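Desmoplakin (Homo sapiens, PDB 3R6N) is a desmosomal plakin protein whose spectrin-repeat plakin domain probably serves as a rigid rod within the cell-adhesion junction. Local coordinates at residues 44-48 with 85-89; 51-55 with 78-82; 58-62 with 74-78. All coordinates share one frame. Numbering follows the deposited sequence.

Contact 1: residues 44-48 with 85-89; sequences HRGIH and SFERM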
loop_
_atom_site.group_PDB
_atom_site.type_symbol
_atom_site.label_atom_id
_atom_site.label_comp_id
_atom_site.label_asym_id
_atom_site.label_seq_id
_atom_site.Cartn_x
_atom_site.Cartn_y
_atom_site.Cartn_z
ATOM N N HIS A 44 -35.986 36.953 -19.941
ATOM C CA HIS A 44 -36.801 37.562 -18.896
ATOM C C HIS A 44 -36.459 39.027 -18.671
ATOM O O HIS A 44 -37.343 39.834 -18.394
ATOM C CB HIS A 44 -36.666 36.792 -17.583
ATOM C CG HIS A 44 -37.537 37.319 -16.486
ATOM N ND1 HIS A 44 -38.913 37.270 -16.541
ATOM C CD2 HIS A 44 -37.229 37.908 -15.306
ATOM C CE1 HIS A 44 -39.416 37.805 -15.442
ATOM N NE2 HIS A 44 -38.415 38.200 -14.676
ATOM N N ARG A 45 -35.179 39.369 -18.777
ATOM C CA ARG A 45 -34.759 40.759 -18.631
ATOM C C ARG A 45 -35.545 41.639 -19.600
ATOM O O ARG A 45 -35.825 42.802 -19.309
ATOM C CB ARG A 45 -33.250 40.908 -18.869
ATOM C CG ARG A 45 -32.762 42.355 -18.868
ATOM C CD ARG A 45 -31.257 42.467 -19.105
ATOM N NE ARG A 45 -30.477 42.003 -17.958
ATOM C CZ ARG A 45 -29.763 40.879 -17.936
ATOM N NH1 ARG A 45 -29.717 40.097 -19.008
ATOM N NH2 ARG A 45 -29.090 40.541 -16.843
ATOM N N GLY A 46 -35.905 41.072 -20.748
ATOM C CA GLY A 46 -36.660 41.795 -21.753
ATOM C C GLY A 46 -38.124 41.919 -21.377
ATOM O O GLY A 46 -38.793 42.894 -21.731
ATOM N N ILE A 47 -38.618 40.921 -20.653
ATOM C CA ILE A 47 -40.003 40.902 -20.210
ATOM C C ILE A 47 -40.191 41.731 -18.943
ATOM O O ILE A 47 -41.229 42.363 -18.753
ATOM C CB ILE A 47 -40.488 39.460 -19.976
ATOM C CG1 ILE A 47 -40.575 38.714 -21.308
ATOM C CG2 ILE A 47 -41.836 39.448 -19.275
ATOM C CD1 ILE A 47 -41.258 37.367 -21.209
ATOM N N HIS A 48 -39.180 41.732 -18.080
ATOM C CA HIS A 48 -39.231 42.490 -16.838
ATOM C C HIS A 48 -39.183 43.989 -17.104
ATOM O O HIS A 48 -40.026 44.738 -16.613
ATOM C CB HIS A 48 -38.078 42.093 -15.922
ATOM C CG HIS A 48 -38.039 42.854 -14.636
ATOM N ND1 HIS A 48 -38.731 42.453 -13.512
ATOM C CD2 HIS A 48 -37.392 43.993 -14.290
ATOM C CE1 HIS A 48 -38.510 43.310 -12.533
ATOM N NE2 HIS A 48 -37.702 44.255 -12.980
ATOM N N SER A 85 -42.533 39.004 -11.237
ATOM C CA SER A 85 -41.467 39.315 -12.180
ATOM C C SER A 85 -40.133 39.476 -11.459
ATOM O O SER A 85 -39.116 38.950 -11.904
ATOM C CB SER A 85 -41.801 40.580 -12.973
ATOM O OG SER A 85 -40.814 40.845 -13.954
ATOM N N PHE A 86 -40.140 40.200 -10.344
ATOM C CA PHE A 86 -38.930 40.363 -9.547
ATOM C C PHE A 86 -38.425 39.023 -9.027
ATOM O O PHE A 86 -37.243 38.702 -9.154
ATOM C CB PHE A 86 -39.167 41.319 -8.378
ATOM C CG PHE A 86 -38.976 42.766 -8.730
ATOM C CD1 PHE A 86 -40.068 43.580 -8.990
ATOM C CD2 PHE A 86 -37.705 43.316 -8.799
ATOM C CE1 PHE A 86 -39.894 44.913 -9.313
ATOM C CE2 PHE A 86 -37.526 44.652 -9.122
ATOM C CZ PHE A 86 -38.624 45.449 -9.380
ATOM N N GLU A 87 -39.325 38.242 -8.440
ATOM C CA GLU A 87 -38.956 36.967 -7.841
ATOM C C GLU A 87 -38.432 35.985 -8.877
ATOM O O GLU A 87 -37.662 35.088 -8.545
ATOM C CB GLU A 87 -40.141 36.374 -7.079
ATOM C CG GLU A 87 -40.549 37.208 -5.876
ATOM C CD GLU A 87 -41.955 36.909 -5.387
ATOM O OE1 GLU A 87 -42.397 37.580 -4.428
ATOM O OE2 GLU A 87 -42.617 36.013 -5.959
ATOM N N ARG A 88 -38.847 36.156 -10.128
ATOM C CA ARG A 88 -38.366 35.308 -11.216
ATOM C C ARG A 88 -36.931 35.684 -11.567
ATOM O O ARG A 88 -36.065 34.817 -11.719
ATOM C CB ARG A 88 -39.279 35.429 -12.443
ATOM C CG ARG A 88 -38.665 34.963 -13.761
ATOM C CD ARG A 88 -38.341 33.475 -13.765
ATOM N NE ARG A 88 -39.492 32.632 -14.092
ATOM C CZ ARG A 88 -40.303 32.082 -13.190
ATOM N NH1 ARG A 88 -40.101 32.286 -11.892
ATOM N NH2 ARG A 88 -41.319 31.327 -13.585
ATOM N N MET A 89 -36.685 36.984 -11.681
ATOM C CA MET A 89 -35.354 37.486 -11.983
ATOM C C MET A 89 -34.365 37.010 -10.928
ATOM O O MET A 89 -33.187 36.812 -11.215
ATOM C CB MET A 89 -35.364 39.012 -12.045
ATOM C CG MET A 89 -34.133 39.616 -12.697
ATOM S SD MET A 89 -34.095 41.418 -12.564
ATOM C CE MET A 89 -33.765 41.627 -10.814
#
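Two histidines one turn apart, His44 and His48, both reach from helix 34-64 to Ser85. Both have chi1 in the t well, and both CA-to-CB bonds point toward residues 85-89. His44 NE2 donates a hydrogen bond to the backbone Ser85 O at 3.0 Å. That carbonyl also accepts from Met89 N at 3.1 Å, so the ring adds a side-chain donor to a carbonyl already used within its own helix. His48 ND1 lies 2.7 Å from Ser85 OG, a short hydrogen bond in which either atom could donate. The serine chi1, also t, holds the hydroxyl there. The segments run antiparallel, with axes 10.3 Å apart at 158°, as neighbouring helices do in the three-helix bundle of a spectrin repeat. His48 CA and Ser85 CA are 6.1 Å apart. Both imidazoles are also packed on their faces. Arg88 CG sits 3.4 Å from the His44 ring centroid in a CH-pi contact, and Arg88 NH2 bonds Met25 O. Met89 SD lies over the His48 face, 4.5 Å from its centroid. Phe86 points its CA-to-CB bond away, but its ring swings back and takes the His48 edge on its face, T-shaped, at 83° between planes.

Contact 2: residues 51-55 with 78-82; sequences IGDYR and YENLL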
loop_
_atom_site.group_PDB
_atom_site.type_symbol
_atom_site.label_atom_id
_atom_site.label_comp_id
_atom_site.label_asym_id
_atom_site.label_seq_id
_atom_site.Cartn_x
_atom_site.Cartn_y
_atom_site.Cartn_z
ATOM N N ILE A 51 -42.598 45.161 -18.467
ATOM C CA ILE A 51 -43.721 45.394 -17.571
ATOM C C ILE A 51 -43.393 46.501 -16.576
ATOM O O ILE A 51 -44.288 47.130 -16.013
ATOM C CB ILE A 51 -44.125 44.119 -16.803
ATOM C CG1 ILE A 51 -43.239 43.929 -15.575
ATOM C CG2 ILE A 51 -44.085 42.899 -17.714
ATOM C CD1 ILE A 51 -43.729 42.836 -14.660
ATOM N N GLY A 52 -42.104 46.730 -16.355
ATOM C CA GLY A 52 -41.673 47.839 -15.528
ATOM C C GLY A 52 -42.030 49.142 -16.213
ATOM O O GLY A 52 -42.419 50.114 -15.566
ATOM N N ASP A 53 -41.903 49.155 -17.536
ATOM C CA ASP A 53 -42.249 50.324 -18.330
ATOM C C ASP A 53 -43.757 50.450 -18.483
ATOM O O ASP A 53 -44.275 51.525 -18.786
ATOM C CB ASP A 53 -41.594 50.252 -19.708
ATOM C CG ASP A 53 -40.123 50.606 -19.671
ATOM O OD1 ASP A 53 -39.428 50.175 -18.725
ATOM O OD2 ASP A 53 -39.662 51.324 -20.584
ATOM N N TYR A 54 -44.458 49.346 -18.261
ATOM C CA TYR A 54 -45.902 49.314 -18.439
ATOM C C TYR A 54 -46.644 50.039 -17.319
ATOM O O TYR A 54 -47.839 50.299 -17.431
ATOM C CB TYR A 54 -46.388 47.871 -18.531
ATOM C CG TYR A 54 -47.796 47.731 -19.049
ATOM C CD1 TYR A 54 -48.075 47.898 -20.398
ATOM C CD2 TYR A 54 -48.846 47.420 -18.194
ATOM C CE1 TYR A 54 -49.360 47.766 -20.883
ATOM C CE2 TYR A 54 -50.140 47.284 -18.669
ATOM C CZ TYR A 54 -50.390 47.458 -20.016
ATOM O OH TYR A 54 -51.671 47.324 -20.503
ATOM N N ARG A 55 -45.934 50.363 -16.244
ATOM C CA ARG A 55 -46.553 51.048 -15.117
ATOM C C ARG A 55 -47.140 52.384 -15.548
ATOM O O ARG A 55 -48.199 52.790 -15.069
ATOM C CB ARG A 55 -45.551 51.261 -13.981
ATOM C CG ARG A 55 -46.154 51.941 -12.762
ATOM C CD ARG A 55 -45.806 51.205 -11.476
ATOM N NE ARG A 55 -46.869 51.329 -10.480
ATOM C CZ ARG A 55 -46.848 50.752 -9.281
ATOM N NH1 ARG A 55 -45.814 50.005 -8.914
ATOM N NH2 ARG A 55 -47.865 50.925 -8.447
ATOM N N TYR A 78 -51.550 44.154 -11.627
ATOM C CA TYR A 78 -50.235 44.663 -11.979
ATOM C C TYR A 78 -49.235 44.478 -10.841
ATOM O O TYR A 78 -48.105 44.041 -11.065
ATOM C CB TYR A 78 -50.304 46.133 -12.393
ATOM C CG TYR A 78 -48.953 46.694 -12.754
ATOM C CD1 TYR A 78 -48.446 46.567 -14.038
ATOM C CD2 TYR A 78 -48.172 47.332 -11.803
ATOM C CE1 TYR A 78 -47.202 47.071 -14.366
ATOM C CE2 TYR A 78 -46.929 47.838 -12.121
ATOM C CZ TYR A 78 -46.447 47.706 -13.402
ATOM O OH TYR A 78 -45.204 48.212 -13.714
ATOM N N GLU A 79 -49.651 44.811 -9.623
ATOM C CA GLU A 79 -48.775 44.699 -8.463
ATOM C C GLU A 79 -48.414 43.241 -8.208
ATOM O O GLU A 79 -47.363 42.938 -7.646
ATOM C CB GLU A 79 -49.434 45.310 -7.224
ATOM C CG GLU A 79 -48.482 46.113 -6.348
ATOM C CD GLU A 79 -47.997 47.382 -7.029
ATOM O OE1 GLU A 79 -48.802 48.012 -7.748
ATOM O OE2 GLU A 79 -46.814 47.745 -6.851
ATOM N N ASN A 80 -49.301 42.345 -8.632
ATOM C CA ASN A 80 -49.094 40.908 -8.493
ATOM C C ASN A 80 -48.094 40.393 -9.526
ATOM O O ASN A 80 -47.212 39.599 -9.206
ATOM C CB ASN A 80 -50.432 40.169 -8.612
ATOM C CG ASN A 80 -50.345 38.718 -8.178
ATOM O OD1 ASN A 80 -49.534 37.950 -8.694
ATOM N ND2 ASN A 80 -51.188 38.334 -7.223
ATOM N N LEU A 81 -48.238 40.864 -10.764
ATOM C CA LEU A 81 -47.319 40.528 -11.849
ATOM C C LEU A 81 -45.930 41.048 -11.522
ATOM O O LEU A 81 -44.949 40.313 -11.572
ATOM C CB LEU A 81 -47.791 41.167 -13.158
ATOM C CG LEU A 81 -47.399 40.548 -14.503
ATOM C CD1 LEU A 81 -47.518 41.592 -15.601
ATOM C CD2 LEU A 81 -45.996 39.976 -14.474
ATOM N N LEU A 82 -45.858 42.330 -11.189
ATOM C CA LEU A 82 -44.590 42.977 -10.900
ATOM C C LEU A 82 -43.811 42.242 -9.815
ATOM O O LEU A 82 -42.591 42.124 -9.895
ATOM C CB LEU A 82 -44.822 44.430 -10.489
ATOM C CG LEU A 82 -43.566 45.293 -10.418
ATOM C CD1 LEU A 82 -42.743 45.130 -11.686
ATOM C CD2 LEU A 82 -43.941 46.744 -10.200
#
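Tyr78 is the main bump. Its side chain fits as a knob into a hole on helix 34-64 formed by Ile51, Gly52, Tyr54 and Arg55. Gly52 lends only backbone to the hole. At the bottom, Tyr78 OH donates a 2.7 Å hydrogen bond to Ile51 O. Arg55 CB closes in to 3.1 Å from Tyr78 OH, and the Arg55 guanidinium has one face over Tyr78 CE2. Arg55 NH2 then forms a salt bridge with Glu79 OE1 at 3.1 Å and another with Glu75. The return bump is Ile51. Its CD1 fills the gap between Leu81 and Leu82, 3.7 Å from Leu81 CD2 and 3.9 Å from Leu82 CD1. The axes stay 10.7 Å apart, at 151°, with these side chains filling the space. Helix 5-24 packs along one side of this antiparallel pair: Trp17 stacks on Tyr54 and touches Ile51, Met18 meets Tyr78, and Arg22 meets Leu81.

Contact 3: residues 58-62 with 74-78; sequences LDKIK and LEEEY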
loop_
_atom_site.group_PDB
_atom_site.type_symbol
_atom_site.label_atom_id
_atom_site.label_comp_id
_atom_site.label_asym_id
_atom_site.label_seq_id
_atom_site.Cartn_x
_atom_site.Cartn_y
_atom_site.Cartn_z
ATOM N N LEU A 58 -50.066 52.012 -17.755
ATOM C CA LEU A 58 -51.166 51.661 -16.864
ATOM C C LEU A 58 -51.693 52.879 -16.121
ATOM O O LEU A 58 -52.890 52.993 -15.868
ATOM C CB LEU A 58 -50.722 50.605 -15.852
ATOM C CG LEU A 58 -51.819 50.091 -14.918
ATOM C CD1 LEU A 58 -52.802 49.221 -15.686
ATOM C CD2 LEU A 58 -51.223 49.326 -13.747
ATOM N N ASP A 59 -50.793 53.783 -15.755
ATOM C CA ASP A 59 -51.194 55.004 -15.072
ATOM C C ASP A 59 -52.153 55.806 -15.949
ATOM O O ASP A 59 -53.208 56.243 -15.489
ATOM C CB ASP A 59 -49.973 55.848 -14.694
ATOM C CG ASP A 59 -49.182 55.248 -13.546
ATOM O OD1 ASP A 59 -49.718 54.356 -12.854
ATOM O OD2 ASP A 59 -48.027 55.675 -13.332
ATOM N N LYS A 60 -51.783 55.988 -17.214
ATOM C CA LYS A 60 -52.624 56.696 -18.176
ATOM C C LYS A 60 -54.014 56.082 -18.257
ATOM O O LYS A 60 -55.009 56.785 -18.429
ATOM C CB LYS A 60 -51.983 56.674 -19.567
ATOM C CG LYS A 60 -51.040 57.830 -19.856
ATOM C CD LYS A 60 -51.806 59.098 -20.210
ATOM C CE LYS A 60 -50.867 60.181 -20.724
ATOM N NZ LYS A 60 -51.605 61.394 -21.166
ATOM N N ILE A 61 -54.071 54.763 -18.130
ATOM C CA ILE A 61 -55.319 54.028 -18.295
ATOM C C ILE A 61 -56.233 54.122 -17.068
ATOM O O ILE A 61 -57.460 54.170 -17.201
ATOM C CB ILE A 61 -55.045 52.556 -18.691
ATOM C CG1 ILE A 61 -54.639 52.490 -20.166
ATOM C CG2 ILE A 61 -56.258 51.680 -18.424
ATOM C CD1 ILE A 61 -54.513 51.093 -20.713
ATOM N N LYS A 62 -55.636 54.166 -15.880
ATOM C CA LYS A 62 -56.403 54.317 -14.647
ATOM C C LYS A 62 -56.942 55.739 -14.506
ATOM O O LYS A 62 -57.870 55.991 -13.735
ATOM C CB LYS A 62 -55.551 53.952 -13.427
ATOM C CG LYS A 62 -55.123 52.492 -13.372
ATOM C CD LYS A 62 -54.558 52.136 -12.005
ATOM C CE LYS A 62 -53.415 53.062 -11.622
ATOM N NZ LYS A 62 -53.013 52.890 -10.199
ATOM N N LEU A 74 -57.276 46.242 -11.740
ATOM C CA LEU A 74 -56.109 46.411 -12.595
ATOM C C LEU A 74 -54.861 46.584 -11.751
ATOM O O LEU A 74 -53.837 45.960 -12.008
ATOM C CB LEU A 74 -56.274 47.619 -13.517
ATOM C CG LEU A 74 -57.183 47.455 -14.733
ATOM C CD1 LEU A 74 -57.288 48.764 -15.494
ATOM C CD2 LEU A 74 -56.672 46.359 -15.641
ATOM N N GLU A 75 -54.949 47.440 -10.741
ATOM C CA GLU A 75 -53.808 47.715 -9.883
ATOM C C GLU A 75 -53.383 46.466 -9.118
ATOM O O GLU A 75 -52.201 46.257 -8.862
ATOM C CB GLU A 75 -54.128 48.850 -8.909
ATOM C CG GLU A 75 -52.908 49.415 -8.198
ATOM C CD GLU A 75 -51.901 50.021 -9.163
ATOM O OE1 GLU A 75 -52.285 50.323 -10.314
ATOM O OE2 GLU A 75 -50.724 50.193 -8.773
ATOM N N GLU A 76 -54.356 45.636 -8.758
ATOM C CA GLU A 76 -54.082 44.428 -7.993
ATOM C C GLU A 76 -53.400 43.385 -8.866
ATOM O O GLU A 76 -52.556 42.619 -8.395
ATOM C CB GLU A 76 -55.375 43.868 -7.390
ATOM C CG GLU A 76 -55.197 42.581 -6.594
ATOM C CD GLU A 76 -55.166 41.342 -7.474
ATOM O OE1 GLU A 76 -55.992 41.250 -8.410
ATOM O OE2 GLU A 76 -54.311 40.463 -7.233
ATOM N N GLU A 77 -53.772 43.358 -10.142
ATOM C CA GLU A 77 -53.167 42.437 -11.091
ATOM C C GLU A 77 -51.744 42.860 -11.411
ATOM O O GLU A 77 -50.838 42.034 -11.463
ATOM C CB GLU A 77 -53.982 42.379 -12.380
ATOM C CG GLU A 77 -53.461 41.375 -13.386
ATOM C CD GLU A 77 -53.570 39.944 -12.888
ATOM O OE1 GLU A 77 -54.620 39.594 -12.302
ATOM O OE2 GLU A 77 -52.603 39.169 -13.077
ATOM N N TYR A 78 -51.550 44.154 -11.627
ATOM C CA TYR A 78 -50.235 44.663 -11.979
ATOM C C TYR A 78 -49.235 44.478 -10.841
ATOM O O TYR A 78 -48.105 44.041 -11.065
ATOM C CB TYR A 78 -50.304 46.133 -12.393
ATOM C CG TYR A 78 -48.953 46.694 -12.754
ATOM C CD1 TYR A 78 -48.446 46.567 -14.038
ATOM C CD2 TYR A 78 -48.172 47.332 -11.803
ATOM C CE1 TYR A 78 -47.202 47.071 -14.366
ATOM C CE2 TYR A 78 -46.929 47.838 -12.121
ATOM C CZ TYR A 78 -46.447 47.706 -13.402
ATOM O OH TYR A 78 -45.204 48.212 -13.714
#
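Leu58 lies at the apolar centre. Its CA-to-CB bond points toward helix 68-117, and its two methyls touch different residues. Leu58 CD2 packs 3.6 Å from Tyr78 CB, while Leu58 CD1 is 4.4 Å from Leu74 CB. Ile61, one turn further on, adds a similar contact, with its CG2 4.3 Å from Leu74 CD1. Ile61 and Leu74 also touch helix 5-24: both meet Cys14, Ile61 reaches Val10 and Leu74 reaches Leu15. The apolar layer is therefore shared by three helices. Tyr78 meets Leu58 through its CB, while its hydroxyl bonds Ile51 O. Moving outward, Glu75 OE1 lies 3.7 Å from Leu58 CD2, where the apolar layer meets the charged edge. There Lys62 NZ donates to Glu75 OE1 at 2.7 Å, a hydrogen-bonded salt bridge. Glu75 also pairs through OE2 with Arg55, so one carboxylate links to two basic side chains of helix 34-64. The short segments run at 165°, with axes 11.6 Å apart. Antiparallel neighbours packed through apolar side chains, with a third helix against them, fit the three-helix bundle of a spectrin repeat, here close to the turn that joins helix 34-64 to helix 68-117.

In the fold
From the N terminus, helix 5-24 comes first, and helix 34-64 then carries the first segment of every contact in the order 1, 2, 3. The chain turns between residues 64 and 68 and comes back along helix 68-117, meeting the partners in reverse order. Contact 3 closes the smallest loop. Contacts 2 and 3 end on the same stretch of helix 68-117, at Tyr78, and both lie within the loop of contact 1. None cross. Contacts 2 and 3 are also joined by the Arg55 to Glu75 salt bridge. Contacts 1 and 2 touch where Ser85 meets Ile51. Contacts 1 and 3 do not touch. Together they join two helices of one bundle near the N-terminal end of the rod.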